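Local coordinates for pectate lyase (Pectobacterium carotovorum, PDB 4U49), which probably cleaves polygalacturonate and pectins, including highly methylated ones, by calcium-dependent beta-elimination within the chain, leaving unsaturated oligogalacturonides, at residues N45-R53 / K64-F75; A128-G139 / V156-L167. One frame throughout, in Å; residues are numbered along the deposited sequence.

How the contacts relate
From the N terminus, contact 1 comes first: the chain turns back through the connection between strands 46-54 and 62-68, closing a beta hairpin in an antiparallel sheet that also holds strands 87-94 and 99-106. Residues 74-75 begin strand 74-77 of a second sheet, with strands 24-31 and 34-41, so contact 1 links both sheets of the N-terminal domain. In the parallel beta-helix that follows, contact 2 closes its loop where residues 156-167 lie on residues 128-139 one coil further along. The contacts follow in series, neither nesting nor crossing, their centres about 25 Å apart. Each mainly builds its own domain, while Asn-166 to Ser-40 and Thr-74 to Asn-243 bond across to the other.

Contact 1 of 2, residues N45-R53 / K64-F75; sequences NVVRQDVYR and KIAELNSSDRTF
Gln-49 pairs with Leu-68 and Val-51 with Ala-66 in an antiparallel beta hairpin, whose strand segments run at 159° and approach to 4.6 Å. Leu-68 N donates to Gln-49 O at 2.7 Å, and Val-51 N to Ala-66 O at 2.9 Å. Ile-65 and Ala-66 both face Val-51, a classic bulge, where Ile-65 N also reaches Val-51 O. On the face that holds Gln-49, Val-51, Ala-66 and Leu-68, Val-51 CG2 meets Leu-68 CD1 at 3.7 Å and sits over one face of the Phe-75 ring, while Val-51 CG1 touches Ile-65 CG1. Gln-49 NE2 spans the loop, giving one N-H to Asn-69 O at 3.0 Å and the other to a lone pair of Asp-72 O at 2.7 Å.

The other face carries charge. Arg-48 grips Asp-50 side-on, NE to OD1 and NH2 to OD2. Lys-64 CB lies over the Tyr-52 ring as a CH-pi contact. Fully extended from chi1 179°, Lys-64 carries NZ to 3.1 Å from Asp-50 OD2, a salt bridge whose hydrogen bond is weak, and to a second salt bridge with Glu-67 OE2 on its anti lone pair. Arg-48 NE and Glu-67 OE2 make only a long ion pair, 3.6 Å, the oxygen well out of the guanidinium plane. Each acid thus lies near both bases, which probably offsets the like charges.

Farther out, Trp-39 NE1 holds Gln-49 OE1, and Arg-73 NH1 meets Asp-72 O from above its carbonyl plane.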
# COMPACT_ATOMS: atom_id res chain seq x y z
N ASN A 45 -8.52 -0.14 -20.61
CA ASN A 45 -8.15 -1.21 -21.52
C ASN A 45 -6.64 -1.25 -21.81
O ASN A 45 -6.23 -1.41 -22.96
CB ASN A 45 -8.94 -1.05 -22.82
CG ASN A 45 -9.01 -2.32 -23.64
OD1 ASN A 45 -8.90 -3.43 -23.11
ND2 ASN A 45 -9.19 -2.17 -24.95
N VAL A 46 -5.82 -1.11 -20.78
CA VAL A 46 -4.38 -1.05 -20.98
C VAL A 46 -3.78 -2.45 -21.14
O VAL A 46 -4.25 -3.42 -20.52
CB VAL A 46 -3.67 -0.29 -19.83
CG1 VAL A 46 -4.53 0.88 -19.36
CG2 VAL A 46 -3.36 -1.20 -18.68
N VAL A 47 -2.77 -2.57 -21.98
CA VAL A 47 -2.15 -3.86 -22.25
C VAL A 47 -0.66 -3.87 -21.93
O VAL A 47 -0.07 -4.93 -21.72
CB VAL A 47 -2.35 -4.30 -23.72
CG1 VAL A 47 -3.83 -4.47 -24.02
CG2 VAL A 47 -1.72 -3.30 -24.67
N ARG A 48 -0.05 -2.69 -21.88
CA ARG A 48 1.37 -2.57 -21.57
C ARG A 48 1.70 -1.19 -21.00
O ARG A 48 1.00 -0.22 -21.27
CB ARG A 48 2.21 -2.83 -22.83
CG ARG A 48 3.67 -3.15 -22.55
CD ARG A 48 4.46 -3.33 -23.83
NE ARG A 48 4.95 -2.06 -24.37
CZ ARG A 48 4.63 -1.58 -25.56
NH1 ARG A 48 3.81 -2.26 -26.36
NH2 ARG A 48 5.13 -0.42 -25.97
N GLN A 49 2.77 -1.12 -20.22
CA GLN A 49 3.25 0.15 -19.68
C GLN A 49 4.77 0.25 -19.83
O GLN A 49 5.49 -0.72 -19.61
CB GLN A 49 2.84 0.30 -18.22
CG GLN A 49 1.35 0.23 -17.99
CD GLN A 49 0.98 0.32 -16.53
OE1 GLN A 49 0.54 1.37 -16.06
NE2 GLN A 49 1.15 -0.77 -15.80
N ASP A 50 5.25 1.44 -20.20
CA ASP A 50 6.68 1.65 -20.41
C ASP A 50 7.23 2.71 -19.47
O ASP A 50 6.60 3.75 -19.27
CB ASP A 50 6.97 2.05 -21.86
CG ASP A 50 6.75 0.92 -22.85
OD1 ASP A 50 6.66 -0.25 -22.42
OD2 ASP A 50 6.70 1.20 -24.06
N VAL A 51 8.41 2.47 -18.92
CA VAL A 51 9.05 3.41 -18.01
C VAL A 51 10.24 4.11 -18.66
O VAL A 51 11.14 3.45 -19.20
CB VAL A 51 9.53 2.71 -16.72
CG1 VAL A 51 10.22 3.70 -15.80
CG2 VAL A 51 8.36 2.03 -16.02
N TYR A 52 10.25 5.44 -18.61
CA TYR A 52 11.32 6.23 -19.20
C TYR A 52 12.06 7.06 -18.16
O TYR A 52 11.47 7.53 -17.19
CB TYR A 52 10.77 7.15 -20.29
CG TYR A 52 10.35 6.42 -21.54
CD1 TYR A 52 11.18 6.35 -22.65
CD2 TYR A 52 9.11 5.79 -21.62
CE1 TYR A 52 10.80 5.68 -23.80
CE2 TYR A 52 8.71 5.12 -22.76
CZ TYR A 52 9.56 5.07 -23.84
OH TYR A 52 9.18 4.40 -24.98
N ARG A 53 13.36 7.22 -18.37
CA ARG A 53 14.20 8.01 -17.48
C ARG A 53 15.11 8.93 -18.30
O ARG A 53 15.66 8.52 -19.32
CB ARG A 53 15.04 7.09 -16.59
CG ARG A 53 15.98 7.82 -15.64
CD ARG A 53 17.31 7.10 -15.55
NE ARG A 53 17.25 5.91 -14.73
CZ ARG A 53 18.09 4.88 -14.82
NH1 ARG A 53 19.06 4.89 -15.73
NH2 ARG A 53 17.95 3.84 -14.02
N LYS A 64 14.15 4.34 -22.37
CA LYS A 64 13.23 3.36 -21.80
C LYS A 64 14.01 2.39 -20.91
O LYS A 64 14.91 1.70 -21.38
CB LYS A 64 12.50 2.60 -22.91
CG LYS A 64 11.53 1.53 -22.45
CD LYS A 64 10.74 0.96 -23.64
CE LYS A 64 9.89 -0.24 -23.25
NZ LYS A 64 9.12 -0.77 -24.42
N ILE A 65 13.67 2.34 -19.62
CA ILE A 65 14.41 1.49 -18.69
C ILE A 65 13.61 0.28 -18.23
O ILE A 65 14.14 -0.58 -17.53
CB ILE A 65 14.87 2.27 -17.44
CG1 ILE A 65 13.67 2.82 -16.66
CG2 ILE A 65 15.83 3.39 -17.83
CD1 ILE A 65 14.03 3.39 -15.29
N ALA A 66 12.34 0.20 -18.63
CA ALA A 66 11.50 -0.93 -18.24
C ALA A 66 10.24 -1.06 -19.08
O ALA A 66 9.64 -0.07 -19.51
CB ALA A 66 11.13 -0.83 -16.77
N GLU A 67 9.84 -2.31 -19.31
CA GLU A 67 8.59 -2.63 -19.97
C GLU A 67 7.77 -3.47 -19.00
O GLU A 67 8.23 -4.52 -18.54
CB GLU A 67 8.83 -3.37 -21.28
CG GLU A 67 7.60 -3.57 -22.13
CD GLU A 67 7.93 -4.16 -23.48
OE1 GLU A 67 7.79 -5.39 -23.64
OE2 GLU A 67 8.34 -3.40 -24.38
N LEU A 68 6.56 -3.01 -18.67
CA LEU A 68 5.79 -3.60 -17.58
C LEU A 68 4.48 -4.23 -18.02
O LEU A 68 4.00 -4.00 -19.13
CB LEU A 68 5.49 -2.53 -16.51
CG LEU A 68 6.68 -1.75 -15.94
CD1 LEU A 68 6.19 -0.79 -14.85
CD2 LEU A 68 7.75 -2.68 -15.39
N ASN A 69 3.88 -5.02 -17.13
CA ASN A 69 2.56 -5.57 -17.37
C ASN A 69 1.51 -4.46 -17.37
O ASN A 69 1.83 -3.28 -17.28
CB ASN A 69 2.20 -6.65 -16.34
CG ASN A 69 2.18 -6.13 -14.91
OD1 ASN A 69 1.93 -4.95 -14.65
ND2 ASN A 69 2.44 -7.03 -13.96
N SER A 70 0.24 -4.85 -17.46
CA SER A 70 -0.84 -3.89 -17.58
C SER A 70 -1.34 -3.39 -16.22
O SER A 70 -2.03 -2.38 -16.14
CB SER A 70 -2.00 -4.50 -18.36
OG SER A 70 -2.58 -5.59 -17.66
N SER A 71 -1.00 -4.10 -15.15
CA SER A 71 -1.65 -3.86 -13.87
C SER A 71 -0.78 -3.16 -12.81
O SER A 71 -1.31 -2.58 -11.86
CB SER A 71 -2.16 -5.19 -13.30
OG SER A 71 -1.10 -6.11 -13.14
N ASP A 72 0.54 -3.23 -12.95
CA ASP A 72 1.44 -2.56 -12.01
C ASP A 72 1.21 -1.05 -12.02
O ASP A 72 0.98 -0.46 -13.08
CB ASP A 72 2.91 -2.85 -12.35
CG ASP A 72 3.35 -4.24 -11.91
OD1 ASP A 72 2.50 -5.04 -11.47
OD2 ASP A 72 4.56 -4.53 -12.04
N ARG A 73 1.25 -0.43 -10.85
CA ARG A 73 1.14 1.02 -10.76
C ARG A 73 2.33 1.60 -10.00
O ARG A 73 2.30 2.75 -9.56
CB ARG A 73 -0.17 1.43 -10.09
CG ARG A 73 -1.43 1.07 -10.90
CD ARG A 73 -1.48 1.81 -12.23
NE ARG A 73 -2.73 1.57 -12.95
CZ ARG A 73 -2.89 0.63 -13.88
NH1 ARG A 73 -1.88 -0.17 -14.21
NH2 ARG A 73 -4.06 0.49 -14.48
N THR A 74 3.37 0.79 -9.84
CA THR A 74 4.64 1.24 -9.27
C THR A 74 5.82 0.65 -10.02
O THR A 74 5.68 -0.32 -10.76
CB THR A 74 4.80 0.85 -7.79
OG1 THR A 74 5.00 -0.56 -7.70
CG2 THR A 74 3.58 1.25 -6.98
N PHE A 75 7.00 1.24 -9.82
CA PHE A 75 8.24 0.69 -10.33
C PHE A 75 9.40 1.11 -9.44
O PHE A 75 9.44 2.25 -8.97
CB PHE A 75 8.50 1.14 -11.77
CG PHE A 75 9.82 0.68 -12.32
CD1 PHE A 75 9.98 -0.62 -12.78
CD2 PHE A 75 10.91 1.54 -12.37
CE1 PHE A 75 11.19 -1.05 -13.28
CE2 PHE A 75 12.13 1.11 -12.87
CZ PHE A 75 12.27 -0.19 -13.33

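Contact 2 of 2, residues A128-G139 / V156-L167; sequences AVIKDKTVDCGG and VITLENATIKNL
Thr-158 N donates to Ala-128 O and Ile-130 N to Thr-158 O, beginning the parallel backbone pairing between successive coils of a right-handed parallel beta-helix, the fold of polysaccharide lyase family 3. Strand 128-131 with 157-160, and strand 134-136 with 163-165, each run within 18° of parallel. Glu-160 N to Ile-130 O, 2.8 Å, continues the first pairing. Across the bend, Thr-163 N to Lys-133 O and Cys-137 N to Lys-165 O carry the register into the second.

Among polar side chains, two Asp-Asn pairs meet at the corners. Asn-161 ND2 reaches Asp-132 OD1 at 2.9 Å with the oxygen in its amide plane, although the two flat groups are turned 72° apart; Asn-184 N holds Asn-161 OD1. Asn-166 ND2 bonds Asp-136 OD1 at 2.8 Å from above the carboxylate plane, and Gly-138 N, closing an Asx turn, arrives from the opposite face. Ser-40 and Asn-189 hold Asn-166 OD1. Along the strands, on the face shared with Val-129 and Thr-158, Glu-160 and Lys-131 lie alongside each other, Glu-160 OE1 3.3 Å from Lys-131 CG, but their salt bridge is long. Thr-134 and Thr-163 also run side by side, with one water bound to both hydroxyls.

Apolar groups fill the inner face. Ile-130 CG2 packs on Ala-162 CB at 3.9 Å. With CG1 anti to its backbone N (chi1 -169°), Ile-164 brings CD1 to 3.6 Å from Cys-137 SG, the sulfur bonded to Cys-124, and Leu-167 CD1 touches Cys-137 CB.

The chemistry implies that backbone bonds, hydrocarbon and paired polar side chains join the coils along the strands, while the Asp-Asn pairs hold the strand ends, and with both ends of each amide bonded its rotation is probably fixed.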
# COMPACT_ATOMS: atom_id res chain seq x y z
N ALA A 128 -9.64 16.02 6.11
CA ALA A 128 -10.89 16.05 5.35
C ALA A 128 -11.70 14.77 5.47
O ALA A 128 -11.14 13.68 5.64
CB ALA A 128 -10.60 16.34 3.88
N VAL A 129 -13.02 14.91 5.40
CA VAL A 129 -13.91 13.77 5.31
C VAL A 129 -14.59 13.81 3.94
O VAL A 129 -15.34 14.74 3.63
CB VAL A 129 -14.98 13.77 6.42
CG1 VAL A 129 -15.95 12.61 6.22
CG2 VAL A 129 -14.32 13.68 7.78
N ILE A 130 -14.30 12.80 3.12
CA ILE A 130 -14.77 12.77 1.74
C ILE A 130 -15.78 11.65 1.56
O ILE A 130 -15.51 10.50 1.90
CB ILE A 130 -13.59 12.59 0.78
CG1 ILE A 130 -12.57 13.72 0.96
CG2 ILE A 130 -14.07 12.52 -0.66
CD1 ILE A 130 -11.24 13.46 0.30
N LYS A 131 -16.94 11.99 1.01
CA LYS A 131 -18.05 11.04 0.92
C LYS A 131 -18.58 10.86 -0.50
O LYS A 131 -18.81 11.84 -1.21
CB LYS A 131 -19.21 11.47 1.82
CG LYS A 131 -18.79 12.20 3.09
CD LYS A 131 -20.01 12.77 3.79
CE LYS A 131 -19.66 14.03 4.57
NZ LYS A 131 -19.16 13.72 5.94
N ASP A 132 -18.78 9.60 -0.89
CA ASP A 132 -19.48 9.24 -2.12
C ASP A 132 -18.95 9.94 -3.36
O ASP A 132 -19.72 10.37 -4.22
CB ASP A 132 -20.98 9.52 -1.97
CG ASP A 132 -21.60 8.73 -0.84
OD1 ASP A 132 -21.34 7.52 -0.74
OD2 ASP A 132 -22.36 9.33 -0.04
N LYS A 133 -17.63 10.07 -3.47
CA LYS A 133 -17.03 10.70 -4.63
C LYS A 133 -15.56 10.34 -4.76
O LYS A 133 -14.96 9.75 -3.85
CB LYS A 133 -17.18 12.22 -4.55
CG LYS A 133 -16.33 12.88 -3.48
CD LYS A 133 -16.66 14.36 -3.35
CE LYS A 133 -18.09 14.57 -2.90
NZ LYS A 133 -18.38 16.01 -2.65
N THR A 134 -14.98 10.70 -5.90
CA THR A 134 -13.56 10.49 -6.15
C THR A 134 -12.84 11.83 -6.16
O THR A 134 -13.27 12.77 -6.82
CB THR A 134 -13.33 9.77 -7.49
OG1 THR A 134 -13.86 8.45 -7.41
CG2 THR A 134 -11.84 9.70 -7.81
N VAL A 135 -11.75 11.92 -5.41
CA VAL A 135 -11.03 13.18 -5.27
C VAL A 135 -9.56 13.03 -5.67
O VAL A 135 -8.86 12.13 -5.20
CB VAL A 135 -11.14 13.70 -3.82
CG1 VAL A 135 -10.15 14.81 -3.58
CG2 VAL A 135 -12.56 14.18 -3.55
N ASP A 136 -9.11 13.91 -6.57
CA ASP A 136 -7.75 13.89 -7.09
C ASP A 136 -6.92 14.99 -6.42
O ASP A 136 -7.16 16.18 -6.65
CB ASP A 136 -7.76 14.08 -8.62
CG ASP A 136 -6.42 13.80 -9.27
OD1 ASP A 136 -5.38 13.84 -8.59
OD2 ASP A 136 -6.40 13.55 -10.50
N CYS A 137 -5.95 14.59 -5.61
CA CYS A 137 -5.16 15.57 -4.86
C CYS A 137 -3.99 16.13 -5.67
O CYS A 137 -3.23 16.96 -5.17
CB CYS A 137 -4.64 14.94 -3.57
SG CYS A 137 -5.97 14.44 -2.45
N GLY A 138 -3.85 15.67 -6.91
CA GLY A 138 -2.89 16.25 -7.83
C GLY A 138 -1.45 16.22 -7.38
O GLY A 138 -0.63 17.01 -7.84
N GLY A 139 -1.13 15.31 -6.47
CA GLY A 139 0.24 15.12 -6.02
C GLY A 139 0.69 16.03 -4.89
O GLY A 139 1.88 16.06 -4.57
N VAL A 156 -5.43 11.52 8.49
CA VAL A 156 -5.14 12.64 7.60
C VAL A 156 -6.28 12.77 6.60
O VAL A 156 -6.63 13.87 6.18
CB VAL A 156 -3.79 12.46 6.87
CG1 VAL A 156 -3.52 13.64 5.94
CG2 VAL A 156 -2.66 12.31 7.88
N ILE A 157 -6.87 11.64 6.24
CA ILE A 157 -8.00 11.60 5.32
C ILE A 157 -9.00 10.54 5.76
O ILE A 157 -8.62 9.41 6.09
CB ILE A 157 -7.56 11.30 3.87
CG1 ILE A 157 -6.72 12.44 3.31
CG2 ILE A 157 -8.76 11.04 2.99
CD1 ILE A 157 -7.52 13.68 2.97
N THR A 158 -10.28 10.90 5.78
CA THR A 158 -11.35 9.93 6.03
C THR A 158 -12.18 9.75 4.77
O THR A 158 -12.64 10.72 4.16
CB THR A 158 -12.27 10.35 7.20
OG1 THR A 158 -11.51 10.37 8.41
CG2 THR A 158 -13.42 9.36 7.35
N LEU A 159 -12.37 8.50 4.36
CA LEU A 159 -13.15 8.17 3.18
C LEU A 159 -14.43 7.45 3.57
O LEU A 159 -14.40 6.44 4.26
CB LEU A 159 -12.34 7.30 2.22
CG LEU A 159 -10.98 7.82 1.75
CD1 LEU A 159 -10.26 6.75 0.94
CD2 LEU A 159 -11.14 9.10 0.93
N GLU A 160 -15.56 7.99 3.13
CA GLU A 160 -16.84 7.31 3.30
C GLU A 160 -17.40 6.95 1.94
O GLU A 160 -17.96 7.81 1.25
CB GLU A 160 -17.82 8.20 4.08
CG GLU A 160 -17.37 8.48 5.50
CD GLU A 160 -18.36 9.33 6.27
OE1 GLU A 160 -19.12 10.09 5.63
OE2 GLU A 160 -18.38 9.23 7.51
N ASN A 161 -17.25 5.68 1.56
CA ASN A 161 -17.65 5.21 0.24
C ASN A 161 -17.02 6.09 -0.85
O ASN A 161 -17.70 6.53 -1.78
CB ASN A 161 -19.17 5.20 0.11
CG ASN A 161 -19.66 4.35 -1.04
OD1 ASN A 161 -19.22 3.22 -1.23
ND2 ASN A 161 -20.59 4.90 -1.82
N ALA A 162 -15.72 6.36 -0.71
CA ALA A 162 -15.06 7.36 -1.54
C ALA A 162 -13.67 6.94 -2.00
O ALA A 162 -13.08 6.00 -1.48
CB ALA A 162 -14.98 8.68 -0.79
N THR A 163 -13.14 7.66 -2.99
CA THR A 163 -11.83 7.36 -3.55
C THR A 163 -10.92 8.58 -3.47
O THR A 163 -11.34 9.70 -3.73
CB THR A 163 -11.94 6.90 -5.02
OG1 THR A 163 -12.64 5.65 -5.07
CG2 THR A 163 -10.57 6.73 -5.65
N ILE A 164 -9.66 8.35 -3.10
CA ILE A 164 -8.68 9.42 -3.12
C ILE A 164 -7.47 8.98 -3.95
O ILE A 164 -7.08 7.81 -3.90
CB ILE A 164 -8.25 9.84 -1.69
CG1 ILE A 164 -7.43 11.13 -1.72
CG2 ILE A 164 -7.50 8.71 -0.99
CD1 ILE A 164 -7.36 11.82 -0.38
N LYS A 165 -6.92 9.89 -4.73
CA LYS A 165 -5.78 9.55 -5.57
C LYS A 165 -4.73 10.65 -5.64
O LYS A 165 -5.02 11.82 -5.41
CB LYS A 165 -6.24 9.18 -6.98
CG LYS A 165 -7.00 10.28 -7.71
CD LYS A 165 -7.46 9.80 -9.07
CE LYS A 165 -8.34 8.57 -8.95
NZ LYS A 165 -8.87 8.12 -10.27
N ASN A 166 -3.49 10.24 -5.93
CA ASN A 166 -2.38 11.16 -6.16
C ASN A 166 -2.11 12.07 -4.96
O ASN A 166 -2.24 13.29 -5.05
CB ASN A 166 -2.65 11.99 -7.41
CG ASN A 166 -3.01 11.12 -8.60
OD1 ASN A 166 -2.46 10.03 -8.78
ND2 ASN A 166 -3.93 11.60 -9.43
N LEU A 167 -1.72 11.46 -3.84
CA LEU A 167 -1.52 12.20 -2.60
C LEU A 167 -0.23 11.79 -1.91
O LEU A 167 0.14 10.61 -1.89
CB LEU A 167 -2.70 11.98 -1.66
CG LEU A 167 -2.59 12.56 -0.25
CD1 LEU A 167 -2.58 14.09 -0.29
CD2 LEU A 167 -3.71 12.05 0.65
O HOH W 1 -10.63 12.90 8.73
O HOH W 2 -13.46 5.19 -7.76